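PDB 4OVY: haloacid dehalogenase domain protein hydrolase, which is probably a metal-dependent hydrolase of the haloacid dehalogenase superfamily, perhaps a phosphatase, and holds a calcium ion in the crystal. Local coordinates for residues R75-E78 with P79-A82; D113-E116 with N117-E121; K125-P129 with K130-P134; E145-A148 with F149-H153; F209-Q213 with A214-V218. All coordinates share one frame; numbering follows the deposited sequence.

Contact 1 (R75-E78 with P79-A82). With EDO (1,2-ethanediol), chain E.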
# COMPACT_ATOMS: atom_id res chain seq x y z
N ARG A 75 31.84 -20.40 -2.27
CA ARG A 75 32.67 -20.81 -3.39
C ARG A 75 31.98 -21.87 -4.24
O ARG A 75 32.34 -22.05 -5.39
CB ARG A 75 34.04 -21.31 -2.93
CG ARG A 75 34.90 -20.23 -2.30
CD ARG A 75 36.37 -20.63 -2.28
NE ARG A 75 37.22 -19.56 -1.74
CZ ARG A 75 37.47 -19.36 -0.45
NH1 ARG A 75 36.96 -20.15 0.49
NH2 ARG A 75 38.26 -18.34 -0.09
N THR A 76 31.01 -22.58 -3.67
CA THR A 76 30.26 -23.60 -4.41
C THR A 76 28.74 -23.36 -4.46
O THR A 76 28.08 -23.82 -5.39
CB THR A 76 30.56 -25.03 -3.88
OG1 THR A 76 30.43 -25.07 -2.45
CG2 THR A 76 31.96 -25.45 -4.26
N GLU A 77 28.18 -22.64 -3.50
CA GLU A 77 26.73 -22.47 -3.41
C GLU A 77 26.26 -21.41 -4.41
O GLU A 77 26.82 -20.31 -4.45
CB GLU A 77 26.33 -22.07 -1.99
CG GLU A 77 24.83 -22.09 -1.71
CD GLU A 77 24.47 -21.53 -0.35
OE1 GLU A 77 25.34 -21.42 0.53
OE2 GLU A 77 23.28 -21.18 -0.15
N GLU A 78 25.26 -21.74 -5.22
CA GLU A 78 24.66 -20.76 -6.14
C GLU A 78 23.56 -19.99 -5.41
O GLU A 78 22.94 -20.52 -4.50
CB GLU A 78 24.06 -21.45 -7.37
CG GLU A 78 25.06 -22.20 -8.24
CD GLU A 78 26.13 -21.31 -8.85
OE1 GLU A 78 25.99 -20.06 -8.83
OE2 GLU A 78 27.13 -21.85 -9.36
N PRO A 79 23.32 -18.73 -5.81
CA PRO A 79 23.97 -17.96 -6.87
C PRO A 79 25.24 -17.23 -6.43
O PRO A 79 25.81 -16.47 -7.20
CB PRO A 79 22.89 -16.94 -7.24
CG PRO A 79 22.21 -16.67 -5.95
CD PRO A 79 22.24 -17.96 -5.17
N PHE A 80 25.68 -17.47 -5.20
CA PHE A 80 26.83 -16.76 -4.64
C PHE A 80 28.10 -17.04 -5.42
O PHE A 80 28.90 -16.13 -5.64
CB PHE A 80 27.01 -17.12 -3.16
CG PHE A 80 25.77 -16.91 -2.35
CD1 PHE A 80 25.43 -15.64 -1.90
CD2 PHE A 80 24.91 -17.96 -2.07
CE1 PHE A 80 24.28 -15.43 -1.17
CE2 PHE A 80 23.75 -17.77 -1.34
CZ PHE A 80 23.43 -16.50 -0.88
N ARG A 81 28.27 -18.29 -5.85
CA ARG A 81 29.39 -18.69 -6.71
C ARG A 81 29.45 -17.80 -7.96
O ARG A 81 30.49 -17.22 -8.28
CB ARG A 81 29.25 -20.17 -7.09
CG ARG A 81 30.46 -20.81 -7.77
CD ARG A 81 30.61 -20.42 -9.24
NE ARG A 81 29.36 -20.51 -9.99
CZ ARG A 81 29.16 -20.01 -11.21
NH1 ARG A 81 27.98 -20.15 -11.79
NH2 ARG A 81 30.13 -19.38 -11.86
N ALA A 82 28.31 -17.69 -8.65
CA ALA A 82 28.22 -16.84 -9.85
C ALA A 82 28.59 -15.39 -9.53
O ALA A 82 29.28 -14.74 -10.32
CB ALA A 82 26.82 -16.91 -10.44
C1 EDO E . 37.01 -16.50 2.88
O1 EDO E . 38.24 -17.17 2.55
C2 EDO E . 35.94 -17.53 3.23
O2 EDO E . 36.36 -18.31 4.35
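The guanidinium of R81 carries the methyl group of A82 on one face, offset toward its rim, and receives E78 OE2 at its edge, 5° out of the plane. The two flat groups of this salt bridge are turned steeply against each other, carboxylate and guanidinium planes standing 76° apart. R81 NE donates to E78 OE2 over 2.7 Å, using the syn lone pair of the oxygen, and R81 NH1 adds a weak bond to the same atom. The ring of F80 takes E77 O at its edge, while E77 OE2 comes within 3.6 Å of F80 CE2, again near the ring plane; W74 stacks on this ring. E78 bends at chi2 (-62°), folding its carboxylate back over the first helical turn, where OE1 also accepts a weak bond from A82 N. The segment is the entry into helix 80-84: P79, preceded by a cis peptide bond, occupies the N-cap position, and R81 N donates to E77 O at 2.9 Å. With the chain of R81 bent at chi2 and chi3, its CG rests 3.3 Å from R75 O and its NH2 forms further salt bridges to E85 and D87. A leucine in place of R81 would probably leave the E78 carboxylate without its cationic mate, with the weak bond from A82 N as its remaining tie here. At the outer end, R75 NH2 donates to an ethanediol oxygen, O1, at 2.9 Å.

Contact 2 (D113-E116 with N117-E121)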
# COMPACT_ATOMS: atom_id res chain seq x y z
N ASP A 113 15.49 0.04 9.22
CA ASP A 113 16.35 1.22 9.22
C ASP A 113 17.82 0.88 8.92
O ASP A 113 18.51 1.64 8.25
CB ASP A 113 16.24 1.96 10.56
CG ASP A 113 14.93 2.71 10.71
OD1 ASP A 113 14.15 2.84 9.74
OD2 ASP A 113 14.66 3.20 11.82
N GLU A 114 18.29 -0.25 9.43
CA GLU A 114 19.66 -0.69 9.16
C GLU A 114 19.83 -0.96 7.66
O GLU A 114 20.82 -0.53 7.05
CB GLU A 114 20.01 -1.91 10.02
CG GLU A 114 20.26 -1.51 11.48
CD GLU A 114 20.28 -2.65 12.49
OE1 GLU A 114 19.87 -3.79 12.19
OE2 GLU A 114 20.70 -2.36 13.62
N PHE A 115 18.86 -1.64 7.06
CA PHE A 115 18.90 -1.93 5.64
C PHE A 115 18.86 -0.64 4.81
O PHE A 115 19.61 -0.49 3.86
CB PHE A 115 17.76 -2.86 5.23
CG PHE A 115 17.81 -3.28 3.80
CD1 PHE A 115 18.76 -4.20 3.37
CD2 PHE A 115 16.94 -2.74 2.86
CE1 PHE A 115 18.83 -4.59 2.04
CE2 PHE A 115 17.01 -3.12 1.54
CZ PHE A 115 17.95 -4.05 1.12
N GLU A 116 17.98 0.29 5.18
CA GLU A 116 17.89 1.59 4.52
C GLU A 116 19.23 2.31 4.51
O GLU A 116 19.66 2.82 3.48
CB GLU A 116 16.81 2.47 5.17
CG GLU A 116 16.74 3.88 4.57
CD GLU A 116 15.66 4.75 5.17
OE1 GLU A 116 15.62 5.95 4.83
OE2 GLU A 116 14.84 4.27 5.97
N ASN A 117 19.90 2.34 5.67
CA ASN A 117 21.24 2.97 5.77
C ASN A 117 22.26 2.33 4.83
O ASN A 117 23.07 3.03 4.22
CB ASN A 117 21.75 2.91 7.21
CG ASN A 117 20.98 3.83 8.15
OD1 ASN A 117 20.29 4.76 7.71
ND2 ASN A 117 21.10 3.57 9.45
N ILE A 118 22.22 1.01 4.72
CA ILE A 118 23.09 0.28 3.81
C ILE A 118 22.82 0.66 2.35
O ILE A 118 23.76 0.94 1.59
CB ILE A 118 22.95 -1.25 4.03
CG1 ILE A 118 23.68 -1.63 5.33
CG2 ILE A 118 23.53 -2.04 2.86
CD1 ILE A 118 23.37 -3.02 5.85
N VAL A 119 21.56 0.66 1.96
CA VAL A 119 21.17 1.07 0.60
C VAL A 119 21.58 2.51 0.31
O VAL A 119 22.13 2.80 -0.76
CB VAL A 119 19.65 0.92 0.39
CG1 VAL A 119 19.21 1.59 -0.91
CG2 VAL A 119 19.25 -0.55 0.39
N THR A 120 21.32 3.41 1.24
CA THR A 120 21.61 4.84 1.06
C THR A 120 23.10 5.10 0.88
O THR A 120 23.51 5.87 0.01
CB THR A 120 21.05 5.65 2.24
OG1 THR A 120 19.63 5.53 2.24
CG2 THR A 120 21.44 7.12 2.14
N GLU A 121 23.91 4.45 1.70
CA GLU A 121 25.35 4.58 1.58
C GLU A 121 25.86 3.98 0.27
O GLU A 121 26.70 4.58 -0.39
CB GLU A 121 26.04 3.95 2.79
CG GLU A 121 25.83 4.77 4.06
CD GLU A 121 26.40 6.17 3.94
OE1 GLU A 121 27.63 6.33 4.10
OE2 GLU A 121 25.61 7.11 3.68
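Two successive turns in the N-terminal two-thirds of helix 112-125 meet here, and the side-chain part of the contact rests on F115 and V119, one turn apart on the buried side. V119 CG2 sits over one face of the F115 ring, offset toward the rim near CE2, from which it is 3.6 Å away; the methyl-to-centroid distance from CG2 of V119 to the ring of F115 is 4.0 Å, a CH-pi contact lying 26° off the ring normal. The ring reaches this methyl because CG of F115 stands opposite its own backbone N (chi1 -175°), beside the carbonyl carbon. Other neighbours hold the ring as well: H107 meets it edge-to-face and R203 makes a cation-pi contact. On the polar side, E116 O is gripped twice by T120. The amide N of T120 approaches nearly straight on at 2.8 Å, whereas T120 OG1 donates from well above the carbonyl plane, at 3.0 Å. The hydroxyl is turned back toward the preceding turn by a chi1 of -64°, which places OG1 beside the backbone N and satisfies it within the helix. I118 lays CG1 3.5 Å from E114 O, with its branches facing F59 and R63 of helix 55-67, while V119 faces F59 and F167. The backbone bonds N117 N to D113 O and V119 N to F115 O, both 3.0 Å, complete the regular i to i+4 ladder of an alpha-helix whose apolar flank packs against neighbouring helices.

Contact 3 (K125-P129 with K130-P134). With CIT (citric acid), chain C.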
# COMPACT_ATOMS: atom_id res chain seq x y z
N LYS A 125 27.67 6.03 -3.08
CA LYS A 125 29.09 5.73 -3.33
C LYS A 125 29.34 4.99 -4.65
O LYS A 125 30.39 5.17 -5.27
CB LYS A 125 29.67 4.91 -2.18
CG LYS A 125 29.76 5.68 -0.88
CD LYS A 125 30.33 4.81 0.23
CE LYS A 125 30.37 5.58 1.53
NZ LYS A 125 31.19 4.89 2.57
N ALA A 126 28.40 4.14 -5.05
CA ALA A 126 28.55 3.36 -6.27
C ALA A 126 28.34 4.24 -7.49
O ALA A 126 27.68 5.28 -7.41
CB ALA A 126 27.57 2.20 -6.28
N ARG A 127 28.87 3.80 -8.63
CA ARG A 127 28.67 4.54 -9.87
C ARG A 127 28.50 3.61 -11.05
O ARG A 127 29.01 2.49 -11.06
CB ARG A 127 29.82 5.51 -10.11
CG ARG A 127 31.08 4.87 -10.66
CD ARG A 127 32.14 5.92 -10.87
NE ARG A 127 33.35 5.39 -11.48
CZ ARG A 127 34.38 6.14 -11.87
NH1 ARG A 127 34.35 7.47 -11.72
NH2 ARG A 127 35.45 5.57 -12.41
N HIS A 128 27.79 4.10 -12.06
CA HIS A 128 27.57 3.33 -13.25
C HIS A 128 28.92 3.15 -13.96
O HIS A 128 29.69 4.12 -14.08
CB HIS A 128 26.55 4.03 -14.15
CG HIS A 128 25.99 3.15 -15.21
ND1 HIS A 128 26.70 2.80 -16.33
CD2 HIS A 128 24.80 2.51 -15.30
CE1 HIS A 128 25.97 1.99 -17.08
NE2 HIS A 128 24.81 1.80 -16.48
N PRO A 129 29.23 1.92 -14.41
CA PRO A 129 30.54 1.65 -15.03
C PRO A 129 30.76 2.36 -16.37
O PRO A 129 31.90 2.60 -16.76
CB PRO A 129 30.53 0.13 -15.24
CG PRO A 129 29.09 -0.24 -15.27
CD PRO A 129 28.39 0.70 -14.34
N LYS A 130 29.67 2.66 -17.08
CA LYS A 130 29.71 3.43 -18.32
C LYS A 130 29.67 4.94 -18.08
O LYS A 130 30.54 5.66 -18.53
CB LYS A 130 28.54 3.02 -19.21
CG LYS A 130 28.55 3.61 -20.61
CD LYS A 130 27.34 3.11 -21.38
CE LYS A 130 27.02 3.98 -22.58
NZ LYS A 130 27.89 3.67 -23.75
N PHE A 131 28.64 5.41 -17.38
CA PHE A 131 28.40 6.85 -17.25
C PHE A 131 29.25 7.51 -16.15
O PHE A 131 29.41 8.72 -16.15
CB PHE A 131 26.90 7.14 -17.06
CG PHE A 131 26.04 6.56 -18.15
CD1 PHE A 131 26.11 7.06 -19.44
CD2 PHE A 131 25.18 5.49 -17.89
CE1 PHE A 131 25.34 6.52 -20.46
CE2 PHE A 131 24.41 4.94 -18.91
CZ PHE A 131 24.49 5.46 -20.19
N HIS A 132 29.80 6.71 -15.25
CA HIS A 132 30.62 7.21 -14.14
C HIS A 132 29.93 8.31 -13.32
O HIS A 132 30.56 9.28 -12.86
CB HIS A 132 32.01 7.64 -14.64
CG HIS A 132 32.88 6.50 -15.06
ND1 HIS A 132 34.01 6.67 -15.83
CD2 HIS A 132 32.79 5.17 -14.82
CE1 HIS A 132 34.58 5.50 -16.04
NE2 HIS A 132 33.86 4.57 -15.44
N ARG A 133 28.63 8.13 -13.14
CA ARG A 133 27.79 8.98 -12.29
C ARG A 133 27.03 8.03 -11.37
O ARG A 133 26.93 6.83 -11.66
CB ARG A 133 26.78 9.74 -13.14
CG ARG A 133 27.39 10.67 -14.18
CD ARG A 133 26.34 11.16 -15.17
NE ARG A 133 25.40 12.10 -14.57
CZ ARG A 133 24.45 12.76 -15.24
NH1 ARG A 133 24.30 12.59 -16.55
NH2 ARG A 133 23.65 13.60 -14.60
N PRO A 134 26.48 8.55 -10.26
CA PRO A 134 25.63 7.73 -9.41
C PRO A 134 24.47 7.15 -10.22
O PRO A 134 23.99 7.79 -11.16
CB PRO A 134 25.10 8.71 -8.37
CG PRO A 134 26.09 9.81 -8.34
CD PRO A 134 26.60 9.93 -9.74
C1 CIT C . 34.49 -1.10 -16.10
O1 CIT C . 35.21 -2.02 -16.54
O2 CIT C . 33.81 -0.35 -16.85
C2 CIT C . 34.43 -0.89 -14.61
C3 CIT C . 34.78 0.55 -14.23
O7 CIT C . 33.88 1.45 -14.88
C4 CIT C . 34.65 0.71 -12.71
C5 CIT C . 34.56 2.18 -12.34
O3 CIT C . 35.62 2.84 -12.28
O4 CIT C . 33.44 2.68 -12.11
C6 CIT C . 36.18 0.90 -14.67
O5 CIT C . 37.10 0.06 -14.53
O6 CIT C . 36.38 2.04 -15.16
O HOH W 1 32.22 9.24 -10.43
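R127 lays its guanidinium flat on the imidazole of H132, the two groups 3.7 Å apart between centres and 15° from parallel, with R127 NH2 over the centre of the ring. The edge of the guanidinium then holds a citrate, probably from the crystallisation liquor: R127 NE donates to its O4 at 2.8 Å and R127 NH2 to its O3 at 2.7 Å, both nearly straight. H132 NE2 shares a hydrogen bond with citrate O7 at 3.2 Å, in the plane of the imidazole, and a water bridges R127 NH1 and H132 O. R127 reaches the stack with CG wedged between its backbone N and carbonyl carbon (chi1 79°) and the rest of the chain extended. Behind this pair, H128 organises the turn. Its ND1 accepts K130 N at 3.1 Å and, weakly, F131 N, while F131 CD2 covers one face of its ring and P129 CD the other. H132 N returns to H128 O at 2.8 Å, and H128 N donates to R133 O at 2.9 Å, pinning together the two limbs of a hairpin-like loop. The far nitrogen of H128, NE2, is hydrogen-bonded to Q51 O, and R133 is held by E137. The loop leaves the end of helix 112-125, doubles back on itself, and leads toward helix 141-152, with F131 meeting F302 near the C terminus.

Contact 4 (E145-A148 with F149-H153)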
# COMPACT_ATOMS: atom_id res chain seq x y z
N GLU A 145 10.09 14.63 -16.57
CA GLU A 145 9.13 15.59 -17.10
C GLU A 145 7.71 15.02 -17.13
O GLU A 145 6.76 15.69 -16.76
CB GLU A 145 9.54 16.05 -18.50
CG GLU A 145 10.80 16.90 -18.49
CD GLU A 145 11.37 17.14 -19.87
OE1 GLU A 145 10.69 16.84 -20.88
OE2 GLU A 145 12.52 17.64 -19.94
N LEU A 146 7.59 13.76 -17.56
CA LEU A 146 6.29 13.10 -17.62
C LEU A 146 5.68 12.97 -16.23
O LEU A 146 4.50 13.27 -16.04
CB LEU A 146 6.40 11.74 -18.30
CG LEU A 146 5.12 10.90 -18.36
CD1 LEU A 146 3.99 11.66 -19.05
CD2 LEU A 146 5.41 9.61 -19.09
N LEU A 147 6.47 12.53 -15.26
CA LEU A 147 6.01 12.45 -13.87
C LEU A 147 5.47 13.80 -13.34
O LEU A 147 4.39 13.85 -12.77
CB LEU A 147 7.13 11.95 -12.95
CG LEU A 147 7.50 10.47 -13.09
CD1 LEU A 147 8.83 10.22 -12.41
CD2 LEU A 147 6.41 9.57 -12.52
N ALA A 148 6.23 14.87 -13.56
CA ALA A 148 5.82 16.21 -13.13
C ALA A 148 4.53 16.66 -13.82
O ALA A 148 3.63 17.22 -13.19
CB ALA A 148 6.93 17.22 -13.39
N PHE A 149 4.46 16.41 -15.13
CA PHE A 149 3.30 16.78 -15.94
C PHE A 149 2.03 16.10 -15.42
O PHE A 149 0.99 16.73 -15.26
CB PHE A 149 3.56 16.38 -17.40
CG PHE A 149 2.39 16.61 -18.32
CD1 PHE A 149 1.99 17.91 -18.65
CD2 PHE A 149 1.72 15.55 -18.90
CE1 PHE A 149 0.93 18.13 -19.51
CE2 PHE A 149 0.65 15.76 -19.76
CZ PHE A 149 0.25 17.05 -20.07
N LEU A 150 2.14 14.81 -15.15
CA LEU A 150 1.00 14.05 -14.62
C LEU A 150 0.59 14.55 -13.23
O LEU A 150 -0.60 14.73 -12.96
CB LEU A 150 1.34 12.56 -14.59
CG LEU A 150 1.51 11.93 -15.98
CD1 LEU A 150 2.17 10.57 -15.89
CD2 LEU A 150 0.17 11.84 -16.71
N ARG A 151 1.56 14.80 -12.36
CA ARG A 151 1.24 15.32 -11.03
C ARG A 151 0.62 16.72 -11.09
O ARG A 151 -0.27 17.03 -10.32
CB ARG A 151 2.47 15.26 -10.11
CG ARG A 151 2.83 13.82 -9.73
CD ARG A 151 3.84 13.77 -8.59
NE ARG A 151 5.14 14.29 -8.98
CZ ARG A 151 6.23 13.57 -9.26
NH1 ARG A 151 7.34 14.20 -9.61
NH2 ARG A 151 6.24 12.24 -9.21
N GLN A 152 1.07 17.54 -12.03
CA GLN A 152 0.45 18.86 -12.26
C GLN A 152 -1.03 18.74 -12.64
O GLN A 152 -1.81 19.64 -12.36
CB GLN A 152 1.21 19.64 -13.34
CG GLN A 152 2.55 20.18 -12.87
CD GLN A 152 3.47 20.59 -14.02
OE1 GLN A 152 3.03 20.73 -15.16
NE2 GLN A 152 4.74 20.78 -13.71
N HIS A 153 -1.41 17.62 -13.26
CA HIS A 153 -2.80 17.36 -13.62
C HIS A 153 -3.50 16.43 -12.63
O HIS A 153 -4.51 15.80 -12.96
CB HIS A 153 -2.86 16.82 -15.05
CG HIS A 153 -2.51 17.85 -16.07
ND1 HIS A 153 -1.22 18.23 -16.34
CD2 HIS A 153 -3.30 18.63 -16.85
CE1 HIS A 153 -1.22 19.18 -17.26
NE2 HIS A 153 -2.47 19.43 -17.59
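Apolar packing comes from L146 and L150, one turn apart, which touch through their CD1 methyls at 3.8 Å. Chi1 of 177° sets CG of L146 beside its carbonyl carbon and brings CD1 up to its partner; both leucines press on F41 of strand 38-41, and L146 also meets I16 and L150 V20 of helix 11-24. F149 CD2 lies at the margin of this cluster. Van der Waals contact of a polar group follows: the guanidinium of R151 folds back, bent at chi3 (-67°), so that L147 O lies over one face, off toward the rim, and its NH2 is 3.9 Å from L147 CB. Hydrogen bonds supply the rest. R151 N donates to L147 O and Q152 N to A148 O, at 3.0 and 2.8 Å, and at the helix end H153 ND1 donates to F149 O at 2.9 Å, with F149 O close to the imidazole plane. R151 NH2 is hydrogen-bonded to Y176 O and T157 OG1, so a methionine here would probably leave both acceptors without this donor and loosen the link to strand 156-161. The helix thus shows an apolar flank to the central sheet, while polar side chains at its margin, E145 and R151, find partners in the surrounding structure.

Contact 5 (F209-Q213 with A214-V218). With EDO (1,2-ethanediol), chain H.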
# COMPACT_ATOMS: atom_id res chain seq x y z
N PHE A 209 6.48 -11.13 -1.07
CA PHE A 209 5.82 -10.91 -2.34
C PHE A 209 6.82 -10.61 -3.46
O PHE A 209 7.80 -9.90 -3.24
CB PHE A 209 4.83 -9.75 -2.21
CG PHE A 209 3.95 -9.57 -3.40
CD1 PHE A 209 2.90 -10.46 -3.65
CD2 PHE A 209 4.15 -8.51 -4.29
CE1 PHE A 209 2.08 -10.29 -4.76
CE2 PHE A 209 3.33 -8.34 -5.39
CZ PHE A 209 2.30 -9.23 -5.62
N ILE A 210 6.55 -11.18 -4.64
CA ILE A 210 7.32 -10.93 -5.85
C ILE A 210 6.42 -10.18 -6.83
O ILE A 210 5.43 -10.73 -7.34
CB ILE A 210 7.83 -12.24 -6.49
CG1 ILE A 210 8.69 -13.03 -5.49
CG2 ILE A 210 8.60 -11.96 -7.77
CD1 ILE A 210 9.86 -12.25 -4.90
N ASP A 211 6.78 -8.93 -7.10
CA ASP A 211 5.93 -8.00 -7.85
C ASP A 211 6.35 -7.92 -9.33
O ASP A 211 6.76 -6.86 -9.82
CB ASP A 211 6.04 -6.62 -7.20
CG ASP A 211 5.10 -5.60 -7.83
OD1 ASP A 211 3.91 -5.92 -7.99
OD2 ASP A 211 5.57 -4.47 -8.14
N ASP A 212 6.23 -9.04 -10.03
CA ASP A 212 6.57 -9.08 -11.45
C ASP A 212 5.59 -9.95 -12.23
O ASP A 212 4.91 -10.81 -11.66
CB ASP A 212 8.01 -9.59 -11.63
CG ASP A 212 8.63 -9.18 -12.97
OD1 ASP A 212 8.10 -8.29 -13.67
OD2 ASP A 212 9.68 -9.76 -13.32
N GLN A 213 5.52 -9.70 -13.54
CA GLN A 213 4.65 -10.44 -14.45
C GLN A 213 3.20 -10.38 -13.94
O GLN A 213 2.70 -9.28 -13.67
CB GLN A 213 5.16 -11.88 -14.64
CG GLN A 213 6.62 -11.97 -15.02
CD GLN A 213 7.13 -13.39 -14.99
OE1 GLN A 213 6.70 -14.24 -15.76
NE2 GLN A 213 8.07 -13.66 -14.09
N ALA A 214 2.52 -11.51 -13.77
CA ALA A 214 1.14 -11.50 -13.31
C ALA A 214 1.01 -11.07 -11.84
O ALA A 214 -0.10 -10.84 -11.36
CB ALA A 214 0.47 -12.85 -13.53
N GLY A 215 2.14 -10.97 -11.14
CA GLY A 215 2.16 -10.37 -9.82
C GLY A 215 1.84 -8.88 -9.81
O GLY A 215 1.36 -8.37 -8.81
N LYS A 216 2.10 -8.17 -10.91
CA LYS A 216 1.93 -6.71 -10.90
C LYS A 216 0.47 -6.27 -10.72
O LYS A 216 0.19 -5.42 -9.88
CB LYS A 216 2.62 -6.03 -12.09
CG LYS A 216 4.14 -6.10 -12.02
CD LYS A 216 4.85 -5.11 -12.93
CE LYS A 216 6.36 -5.21 -12.74
NZ LYS A 216 7.09 -4.07 -13.36
N PRO A 217 -0.47 -6.87 -11.47
CA PRO A 217 -1.87 -6.52 -11.21
C PRO A 217 -2.32 -6.89 -9.79
O PRO A 217 -3.15 -6.20 -9.21
CB PRO A 217 -2.64 -7.30 -12.27
CG PRO A 217 -1.66 -7.54 -13.36
CD PRO A 217 -0.32 -7.67 -12.69
N VAL A 218 -1.77 -7.96 -9.24
CA VAL A 218 -2.08 -8.35 -7.87
C VAL A 218 -1.53 -7.30 -6.88
O VAL A 218 -2.24 -6.88 -5.96
CB VAL A 218 -1.52 -9.74 -7.53
CG1 VAL A 218 -1.67 -10.06 -6.06
CG2 VAL A 218 -2.22 -10.81 -8.37
C1 EDO H . 13.95 -6.13 -11.54
O1 EDO H . 13.32 -5.11 -12.33
C2 EDO H . 13.48 -7.51 -12.00
O2 EDO H . 12.07 -7.49 -12.25
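K216 runs its extended side chain past the backbone of D211, its CE 3.4 Å from D211 O and 3.7 Å from D212 OD1, with which it lies side by side. Its ammonium is 4.4 Å from D212 OD1, beyond a salt bridge; NZ is instead held by D42 and D238 and by V160 O. D42 is a calcium ligand here, so this lysine borders the calcium site, consistent with the conserved lysine that haloacid dehalogenase enzymes commonly keep beside the nucleophilic aspartate. The backbone that presents it is a type II' beta turn from D212 to G215, leading from strand 207-209 into helix 215-223. G215 N donates to D212 O at 2.8 Å and K216 N to Q213 O at 3.0 Å, each donor standing above the carbonyl plane. G215 sits close under the loop, its CA 4.1 Å from I210 O. A chi1 of -171° swings the F209 ring to the side of its carbonyl carbon and brings CZ to 3.4 Å from G215 O, which lies at the ring edge, and F209 CE1 touches V218 CG1 at 4.0 Å. D211 OD1 is buried near G215 O without a polar partner. Beyond V218 lies L201 of the second subunit.

From the N terminus the five contacts follow in series, none nesting in or crossing another. Contact 1 starts helix 80-84 after the loop that follows helix 55-67, about 27 Å from the chain centre. Contact 2 lies within helix 112-125, and contact 3 adjoins it in sequence, folding the loop beyond that helix back on itself. That loop leads to helix 141-152, where contact 4 sits beside strand 38-41 of the central sheet, on the other side of the chain's centre from contact 1, with 44 Å between their centres. Contact 5 turns strand 207-209 into helix 215-223 and alone touches a calcium ligand, through its lysine.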